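PDB 5TXE: lasso peptide isopeptidase AtxE2, which hydrolyses the isopeptide bond of the lasso peptides astexin-2 and astexin-3, recognising their threaded shape and converting them to linear peptides. Local coordinates for residues Arg45-Gly50 with Asp389-Leu394; Gly264-Ser269 with Ala286-Gly291; Thr348-Gly353 with Ala364-Leu369. The protein carries 1 engineered substitution. One frame throughout, in Å; residues are numbered along the deposited sequence.

Contacts 2 and 3 are hairpin pairings within four-stranded antiparallel sheets, an architecture consistent with the beta-propeller of prolyl oligopeptidases; contact 1 joins a segment near the chain start to the loop after strand 384-388. Residues 45-50 come first along the chain; contact 2 and then contact 3 follow, and residues 389-394 return to 45-50. Contacts 1 and 3 are neighbours, with centres about 13 Å apart, and touch where Leu394 CD1 packs 3.8 Å from Leu369 O. Contact 2 stands in a different sheet, its centre about 41 Å from that of contact 1 and 32 Å from that of contact 3. Hairpins thus build individual sheets, while contact 1 ties the first of them to the last.

Contact 1 of 3, residues Arg45-Gly50 with Asp389-Leu394; sequences RLADIG and DPNPDL
The amide of Asn391 is the flat group at the centre of this contact. Over one of its faces stands Leu46 CD2, 3.9 Å from Asn391 CG, the two side chains crossing at about a right angle. The polar end of Asn391 turns to the backbone of Ala47: Ala47 N donates to Asn391 OD1 at 2.9 Å, lying in the carbonyl plane on a lone pair. In return Asn391 ND2 gives a hydrogen to Ala47 O at 3.1 Å. That acceptor lies in the plane of the Asn391 amide, although the donor sits 37° above the plane of the Ala47 carbonyl. The carboxylate of Asp389 is also met from above its plane, by Asn391 N 2.9 Å from Asp389 OD1, and this Asx turn shapes the backbone just before the amide. With CG beside the backbone N (chi1 -69°), the Asn391 side chain reaches Ala47.

Apolar contacts accompany the polar pair. Pro390 CB meets Ala47 CB at 4.1 Å, while the neighbouring ring atom Pro390 CG is 4.1 Å from Ile49 CD1, the two side chains crossing obliquely. Further along, Leu46 CD2 reaches Leu394 CD2 at 4.2 Å. Val74 of strand 69-78 packs on both Ala47 and Pro390, and Arg445 bonds to Leu46 O and, weakly, to Ala47 O.

Residues 389-394 leave the last strand of the sheet 350-388, whereas strand 48-49 pairs with strand 69-78 of the first sheet, so the contact is consistent with the seam where the first and last blades of a propeller meet. Its chemistry is that of a side-chain amide pairing with the backbone N-H and C=O of one buried residue, its oxygen and one N-H being engaged in the same exchange.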
loop_
_atom_site.group_PDB
_atom_site.type_symbol
_atom_site.label_atom_id
_atom_site.label_comp_id
_atom_site.label_asym_id
_atom_site.label_seq_id
_atom_site.Cartn_x
_atom_site.Cartn_y
_atom_site.Cartn_z
ATOM N N ARG A 45 4.877 8.304 -15.007
ATOM C CA ARG A 45 4.576 7.393 -16.104
ATOM C C ARG A 45 5.179 5.987 -15.972
ATOM O O ARG A 45 4.992 5.175 -16.865
ATOM C CB ARG A 45 5.076 8.010 -17.401
ATOM C CG ARG A 45 4.320 9.253 -17.852
ATOM C CD ARG A 45 4.977 9.828 -19.100
ATOM N NE ARG A 45 4.150 10.823 -19.755
ATOM C CZ ARG A 45 4.103 12.089 -19.414
ATOM N NH1 ARG A 45 4.816 12.542 -18.392
ATOM N NH2 ARG A 45 3.340 12.917 -20.101
ATOM N N LEU A 46 5.946 5.706 -14.925
ATOM C CA LEU A 46 6.501 4.308 -14.752
ATOM C C LEU A 46 5.379 3.353 -14.460
ATOM O O LEU A 46 4.619 3.542 -13.492
ATOM C CB LEU A 46 7.548 4.259 -13.652
ATOM C CG LEU A 46 8.842 5.043 -13.939
ATOM C CD1 LEU A 46 9.786 5.079 -12.747
ATOM C CD2 LEU A 46 9.575 4.460 -15.132
ATOM N N ALA A 47 5.222 2.352 -15.325
ATOM C CA ALA A 47 4.137 1.412 -15.238
ATOM C C ALA A 47 4.266 0.538 -14.011
ATOM O O ALA A 47 5.334 0.521 -13.382
ATOM C CB ALA A 47 4.129 0.546 -16.469
ATOM N N ASP A 48 3.159 -0.105 -13.652
ATOM C CA ASP A 48 3.077 -0.952 -12.472
ATOM C C ASP A 48 2.241 -2.207 -12.786
ATOM O O ASP A 48 1.566 -2.296 -13.824
ATOM C CB ASP A 48 2.496 -0.184 -11.267
ATOM C CG ASP A 48 3.130 -0.633 -9.883
ATOM O OD1 ASP A 48 3.991 -1.591 -9.801
ATOM O OD2 ASP A 48 2.732 -0.029 -8.847
ATOM N N ILE A 49 2.354 -3.189 -11.902
ATOM C CA ILE A 49 1.624 -4.439 -11.989
ATOM C C ILE A 49 1.004 -4.726 -10.646
ATOM O O ILE A 49 1.717 -4.799 -9.635
ATOM C CB ILE A 49 2.591 -5.594 -12.317
ATOM C CG1 ILE A 49 3.208 -5.388 -13.692
ATOM C CG2 ILE A 49 1.859 -6.915 -12.267
ATOM C CD1 ILE A 49 4.452 -6.227 -13.947
ATOM N N GLY A 50 -0.316 -4.802 -10.599
ATOM C CA GLY A 50 -1.039 -5.042 -9.325
ATOM C C GLY A 50 -1.210 -3.795 -8.451
ATOM O O GLY A 50 -0.825 -2.705 -8.817
ATOM N N ASP A 389 9.764 -6.741 -18.098
ATOM C CA ASP A 389 9.845 -5.449 -17.444
ATOM C C ASP A 389 9.012 -4.466 -18.247
ATOM O O ASP A 389 9.371 -4.166 -19.372
ATOM C CB ASP A 389 11.266 -4.976 -17.319
ATOM C CG ASP A 389 11.399 -3.754 -16.367
ATOM O OD1 ASP A 389 10.369 -3.056 -16.127
ATOM O OD2 ASP A 389 12.524 -3.493 -15.871
ATOM N N PRO A 390 7.880 -3.977 -17.674
ATOM C CA PRO A 390 7.026 -3.091 -18.434
ATOM C C PRO A 390 7.662 -1.724 -18.550
ATOM O O PRO A 390 7.117 -0.898 -19.244
ATOM C CB PRO A 390 5.729 -3.033 -17.595
ATOM C CG PRO A 390 6.189 -3.227 -16.205
ATOM C CD PRO A 390 7.394 -4.140 -16.289
ATOM N N ASN A 391 8.760 -1.446 -17.855
ATOM C CA ASN A 391 9.461 -0.203 -18.072
ATOM C C ASN A 391 10.803 -0.369 -18.880
ATOM O O ASN A 391 11.334 -1.441 -18.956
ATOM C CB ASN A 391 9.664 0.460 -16.717
ATOM C CG ASN A 391 8.345 0.945 -16.113
ATOM O OD1 ASN A 391 7.658 1.791 -16.698
ATOM N ND2 ASN A 391 7.968 0.396 -14.976
ATOM N N PRO A 392 11.316 0.701 -19.533
ATOM C CA PRO A 392 12.687 0.483 -20.040
ATOM C C PRO A 392 13.566 0.357 -18.848
ATOM O O PRO A 392 13.116 0.629 -17.711
ATOM C CB PRO A 392 13.037 1.785 -20.754
ATOM C CG PRO A 392 12.105 2.823 -20.208
ATOM C CD PRO A 392 10.826 2.076 -19.833
ATOM N N ASP A 393 14.795 -0.054 -19.122
ATOM C CA ASP A 393 15.886 -0.067 -18.142
ATOM C C ASP A 393 16.200 1.370 -17.626
ATOM O O ASP A 393 16.537 2.289 -18.368
ATOM C CB ASP A 393 17.135 -0.691 -18.805
ATOM C CG ASP A 393 18.149 -1.239 -17.802
ATOM O OD1 ASP A 393 18.379 -0.641 -16.731
ATOM O OD2 ASP A 393 18.743 -2.286 -18.115
ATOM N N LEU A 394 16.137 1.552 -16.329
ATOM C CA LEU A 394 16.363 2.869 -15.784
ATOM C C LEU A 394 17.827 3.294 -15.749
ATOM O O LEU A 394 18.105 4.456 -15.411
ATOM C CB LEU A 394 15.784 2.945 -14.367
ATOM C CG LEU A 394 14.274 2.917 -14.298
ATOM C CD1 LEU A 394 13.872 3.018 -12.847
ATOM C CD2 LEU A 394 13.718 4.072 -15.102
#

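Contact 2 of 3, residues Gly264-Ser269 with Ala286-Gly291; sequences GRTTFS and ARRGEG
Two arginines are bent toward each other by their third torsions: Arg265, with CG beside the backbone N, turns at chi3 (39°), and Arg288, with CG anti to the backbone N (chi1 168°), also folds at chi3. The side chains cross at the open end of the antiparallel hairpin formed by strands 266-271 and 283-288, the central pair of a four-stranded sheet consistent with one blade of a beta-propeller. Their guanidinium planes lie 56° apart, and Arg288 NH1 comes to the edge of the Arg265 group, 3.6 Å from Arg265 NE. These are like charges brought close; because both residues are exposed, solvent would probably soften the repulsion. Arg265 CB covers one face of the Arg288 guanidinium, and Gly289 CA lies over one face of that of Arg265, 4.1 Å from Arg265 NH2. A CB on Gly289 would fall too near Arg265 NH2 as it lies here.

Gly289 occupies the second position of a type II' turn running from Arg288 to Gly291, where its positive phi is at home. Its N donates almost straight to Arg265 O at 2.9 Å. Thr267 and Arg287 then form a hydrogen-bonded pair, flanked by the non-hydrogen-bonded pairs Thr266 with Arg288 and Phe268 with Ala286.

On the face carrying Thr266, Phe268 and Ala286, the methyl Thr266 CG2 sits over one face of the Phe268 ring, toward its rim. Ala286 CB approaches the same ring obliquely, 3.7 Å from Phe268 CE1. Met262 and Val263 of the adjoining strand pack against Thr267 and Phe268 respectively. Arg287 O accepts twice, from Thr267 N at 2.8 Å and through a CA-H contact from Thr266 CA at 3.2 Å; its counterpart Thr267 O takes Arg287 N at 3.0 Å and Ala286 CA at 3.4 Å.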
loop_
_atom_site.group_PDB
_atom_site.type_symbol
_atom_site.label_atom_id
_atom_site.label_comp_id
_atom_site.label_asym_id
_atom_site.label_seq_id
_atom_site.Cartn_x
_atom_site.Cartn_y
_atom_site.Cartn_z
ATOM N N GLY A 264 3.570 -35.321 -0.366
ATOM C CA GLY A 264 3.257 -36.698 -0.004
ATOM C C GLY A 264 2.162 -36.711 1.053
ATOM O O GLY A 264 1.132 -36.039 0.908
ATOM N N ARG A 265 2.417 -37.449 2.140
ATOM C CA ARG A 265 1.499 -37.549 3.293
ATOM C C ARG A 265 1.721 -36.409 4.322
ATOM O O ARG A 265 0.926 -36.237 5.269
ATOM C CB ARG A 265 1.638 -38.920 3.999
ATOM C CG ARG A 265 1.119 -40.118 3.203
ATOM C CD ARG A 265 1.397 -41.530 3.817
ATOM N NE ARG A 265 1.265 -41.646 5.289
ATOM C CZ ARG A 265 0.116 -41.602 5.992
ATOM N NH1 ARG A 265 -1.076 -41.410 5.394
ATOM N NH2 ARG A 265 0.164 -41.717 7.327
ATOM N N THR A 266 2.785 -35.629 4.129
ATOM C CA THR A 266 3.192 -34.589 5.079
ATOM C C THR A 266 2.525 -33.224 4.809
ATOM O O THR A 266 2.565 -32.689 3.711
ATOM C CB THR A 266 4.678 -34.434 5.013
ATOM O OG1 THR A 266 5.240 -35.727 5.169
ATOM C CG2 THR A 266 5.181 -33.510 6.122
ATOM N N THR A 267 1.874 -32.700 5.834
ATOM C CA THR A 267 1.264 -31.393 5.801
ATOM C C THR A 267 2.185 -30.423 6.560
ATOM O O THR A 267 2.559 -30.621 7.728
ATOM C CB THR A 267 -0.137 -31.439 6.421
ATOM O OG1 THR A 267 -0.985 -32.141 5.513
ATOM C CG2 THR A 267 -0.717 -30.066 6.618
ATOM N N PHE A 268 2.582 -29.395 5.848
ATOM C CA PHE A 268 3.361 -28.326 6.435
ATOM C C PHE A 268 2.483 -27.153 6.766
ATOM O O PHE A 268 1.578 -26.819 6.016
ATOM C CB PHE A 268 4.433 -27.931 5.503
ATOM C CG PHE A 268 5.434 -29.001 5.274
ATOM C CD1 PHE A 268 6.413 -29.260 6.218
ATOM C CD2 PHE A 268 5.406 -29.740 4.149
ATOM C CE1 PHE A 268 7.376 -30.239 6.018
ATOM C CE2 PHE A 268 6.339 -30.731 3.943
ATOM C CZ PHE A 268 7.330 -30.981 4.880
ATOM N N SER A 269 2.688 -26.588 7.948
ATOM C CA SER A 269 1.980 -25.412 8.338
ATOM C C SER A 269 2.872 -24.620 9.301
ATOM O O SER A 269 4.049 -24.912 9.422
ATOM C CB SER A 269 0.661 -25.787 8.957
ATOM O OG SER A 269 0.886 -26.461 10.165
ATOM N N ALA A 286 5.486 -29.906 10.782
ATOM C CA ALA A 286 5.207 -30.995 9.868
ATOM C C ALA A 286 4.378 -32.102 10.562
ATOM O O ALA A 286 4.729 -32.534 11.673
ATOM C CB ALA A 286 6.508 -31.553 9.347
ATOM N N ARG A 287 3.283 -32.514 9.916
ATOM C CA ARG A 287 2.444 -33.626 10.357
ATOM C C ARG A 287 2.418 -34.698 9.266
ATOM O O ARG A 287 2.105 -34.376 8.118
ATOM C CB ARG A 287 1.011 -33.148 10.605
ATOM C CG ARG A 287 0.838 -32.093 11.684
ATOM C CD ARG A 287 -0.597 -31.544 11.720
ATOM N NE ARG A 287 -1.582 -32.628 11.770
ATOM C CZ ARG A 287 -2.095 -33.179 12.875
ATOM N NH1 ARG A 287 -1.750 -32.755 14.097
ATOM N NH2 ARG A 287 -2.984 -34.171 12.745
ATOM N N ARG A 288 2.811 -35.941 9.567
ATOM C CA ARG A 288 2.625 -37.045 8.613
ATOM C C ARG A 288 1.205 -37.598 8.841
ATOM O O ARG A 288 0.932 -38.172 9.872
ATOM C CB ARG A 288 3.707 -38.112 8.813
ATOM C CG ARG A 288 3.480 -39.447 8.078
ATOM C CD ARG A 288 4.768 -40.285 7.915
ATOM N NE ARG A 288 5.631 -39.746 6.845
ATOM C CZ ARG A 288 5.637 -40.147 5.568
ATOM N NH1 ARG A 288 4.860 -41.141 5.136
ATOM N NH2 ARG A 288 6.450 -39.549 4.708
ATOM N N GLY A 289 0.318 -37.452 7.869
ATOM C CA GLY A 289 -1.066 -37.870 7.990
ATOM C C GLY A 289 -1.692 -37.292 9.262
ATOM O O GLY A 289 -1.669 -36.083 9.480
ATOM N N GLU A 290 -2.177 -38.179 10.132
ATOM C CA GLU A 290 -2.841 -37.785 11.377
ATOM C C GLU A 290 -1.892 -37.813 12.555
ATOM O O GLU A 290 -2.302 -37.628 13.681
ATOM C CB GLU A 290 -4.026 -38.712 11.639
ATOM C CG GLU A 290 -5.038 -38.740 10.469
ATOM C CD GLU A 290 -5.877 -37.471 10.390
ATOM O OE1 GLU A 290 -5.811 -36.692 11.362
ATOM O OE2 GLU A 290 -6.627 -37.270 9.395
ATOM N N GLY A 291 -0.614 -37.992 12.294
ATOM C CA GLY A 291 0.391 -38.034 13.373
ATOM C C GLY A 291 0.626 -36.739 14.157
ATOM O O GLY A 291 0.073 -35.694 13.859
#

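Contact 3 of 3, residues Thr348-Gly353 with Ala364-Leu369; sequences TGLLQG and AQESAL
Gln352 and Glu366 cross at about a right angle, with the amide and carboxylate planes 74° apart. Gln352 NE2 drops nearly straight onto Glu366 OE2 at 2.9 Å, meeting it from above the carboxylate plane. Ala54 O takes a further hydrogen of this NE2, while the carboxylate also forms a salt bridge to Arg372 and accepts from Phe443 N, so the buried charge is well answered. Leu350 instead runs alongside Glu366, pointing the same way, its CD1 4.1 Å from Glu366 CD. An alanine here lacks the carboxylate that Gln352 NE2, Arg372 and Phe443 N share, and would probably loosen the hold on these buried groups.

On the face opposite to these, Leu351 crosses Gln365 obliquely, CD2 lying 3.8 Å from Gln365 CG, and Gln365 OE1 turns to Arg373. Backbone bonds join the pairs Leu350 with Glu366 and Gln352 with Ala364. Beyond them Gly349 CA approaches Glu366 O to 3.1 Å, too close for a side chain. The first, edge strand and its neighbour thus open a four-stranded, sequentially ordered antiparallel sheet, consistent with a beta-propeller blade as in the prolyl oligopeptidase family.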
loop_
_atom_site.group_PDB
_atom_site.type_symbol
_atom_site.label_atom_id
_atom_site.label_comp_id
_atom_site.label_asym_id
_atom_site.label_seq_id
_atom_site.Cartn_x
_atom_site.Cartn_y
_atom_site.Cartn_z
ATOM N N THR A 348 17.802 -7.405 -0.760
ATOM C CA THR A 348 16.898 -6.299 -0.429
ATOM C C THR A 348 15.813 -6.321 -1.561
ATOM O O THR A 348 15.994 -6.969 -2.579
ATOM C CB THR A 348 17.670 -4.998 -0.318
ATOM O OG1 THR A 348 18.265 -4.682 -1.557
ATOM C CG2 THR A 348 18.786 -5.141 0.669
ATOM N N GLY A 349 14.630 -5.810 -1.316
ATOM C CA GLY A 349 13.582 -5.879 -2.308
ATOM C C GLY A 349 12.449 -6.761 -1.850
ATOM O O GLY A 349 12.374 -7.157 -0.688
ATOM N N LEU A 350 11.573 -7.047 -2.786
ATOM C CA LEU A 350 10.395 -7.809 -2.541
ATOM C C LEU A 350 10.187 -8.781 -3.676
ATOM O O LEU A 350 10.500 -8.474 -4.823
ATOM C CB LEU A 350 9.172 -6.877 -2.480
ATOM C CG LEU A 350 9.173 -5.786 -1.422
ATOM C CD1 LEU A 350 8.161 -4.651 -1.672
ATOM C CD2 LEU A 350 8.899 -6.463 -0.096
ATOM N N LEU A 351 9.629 -9.935 -3.338
ATOM C CA LEU A 351 9.090 -10.869 -4.316
ATOM C C LEU A 351 7.632 -11.009 -4.015
ATOM O O LEU A 351 7.267 -11.328 -2.898
ATOM C CB LEU A 351 9.718 -12.241 -4.198
ATOM C CG LEU A 351 11.179 -12.365 -4.487
ATOM C CD1 LEU A 351 11.572 -13.814 -4.209
ATOM C CD2 LEU A 351 11.488 -12.008 -5.919
ATOM N N GLN A 352 6.797 -10.797 -5.021
ATOM C CA GLN A 352 5.380 -10.676 -4.821
ATOM C C GLN A 352 4.630 -11.624 -5.740
ATOM O O GLN A 352 4.964 -11.755 -6.921
ATOM C CB GLN A 352 4.995 -9.227 -5.156
ATOM C CG GLN A 352 5.672 -8.206 -4.261
ATOM C CD GLN A 352 5.986 -6.908 -4.979
ATOM O OE1 GLN A 352 6.321 -6.894 -6.162
ATOM N NE2 GLN A 352 5.960 -5.819 -4.248
ATOM N N GLY A 353 3.590 -12.245 -5.228
ATOM C CA GLY A 353 2.681 -13.017 -6.072
ATOM C C GLY A 353 3.232 -14.295 -6.686
ATOM O O GLY A 353 2.635 -14.857 -7.630
ATOM N N ALA A 364 6.592 -11.351 -9.281
ATOM C CA ALA A 364 6.887 -9.941 -9.447
ATOM C C ALA A 364 8.008 -9.609 -8.489
ATOM O O ALA A 364 8.114 -10.210 -7.438
ATOM C CB ALA A 364 5.658 -9.087 -9.139
ATOM N N GLN A 365 8.818 -8.606 -8.817
ATOM C CA GLN A 365 9.952 -8.244 -7.984
ATOM C C GLN A 365 10.231 -6.764 -8.130
ATOM O O GLN A 365 9.987 -6.176 -9.199
ATOM C CB GLN A 365 11.183 -9.020 -8.443
ATOM C CG GLN A 365 12.459 -8.759 -7.640
ATOM C CD GLN A 365 13.378 -7.725 -8.263
ATOM O OE1 GLN A 365 13.432 -7.550 -9.474
ATOM N NE2 GLN A 365 14.154 -7.060 -7.427
ATOM N N GLU A 366 10.728 -6.157 -7.061
ATOM C CA GLU A 366 11.149 -4.763 -7.092
ATOM C C GLU A 366 12.213 -4.495 -6.064
ATOM O O GLU A 366 12.351 -5.251 -5.117
ATOM C CB GLU A 366 9.942 -3.817 -6.893
ATOM C CG GLU A 366 9.167 -4.051 -5.661
ATOM C CD GLU A 366 8.070 -3.018 -5.474
ATOM O OE1 GLU A 366 8.442 -1.845 -5.230
ATOM O OE2 GLU A 366 6.864 -3.382 -5.493
ATOM N N SER A 367 12.989 -3.444 -6.296
ATOM C CA SER A 367 13.965 -3.017 -5.344
ATOM C C SER A 367 14.214 -1.541 -5.575
ATOM O O SER A 367 13.584 -0.931 -6.440
ATOM C CB SER A 367 15.249 -3.866 -5.457
ATOM O OG SER A 367 15.953 -3.566 -6.634
ATOM N N ALA A 368 15.150 -0.976 -4.828
ATOM C CA ALA A 368 15.238 0.461 -4.679
ATOM C C ALA A 368 15.199 1.159 -6.007
ATOM O O ALA A 368 14.491 2.177 -6.131
ATOM C CB ALA A 368 16.494 0.863 -3.917
ATOM N N LEU A 369 15.980 0.660 -6.962
ATOM C CA LEU A 369 16.086 1.287 -8.275
ATOM C C LEU A 369 15.506 0.436 -9.366
ATOM O O LEU A 369 15.725 0.717 -10.528
ATOM C CB LEU A 369 17.529 1.634 -8.607
ATOM C CG LEU A 369 18.115 2.712 -7.701
ATOM C CD1 LEU A 369 19.585 2.964 -8.063
ATOM C CD2 LEU A 369 17.359 4.022 -7.788
HETATM O O HOH W 1 16.082 -2.370 -2.234
#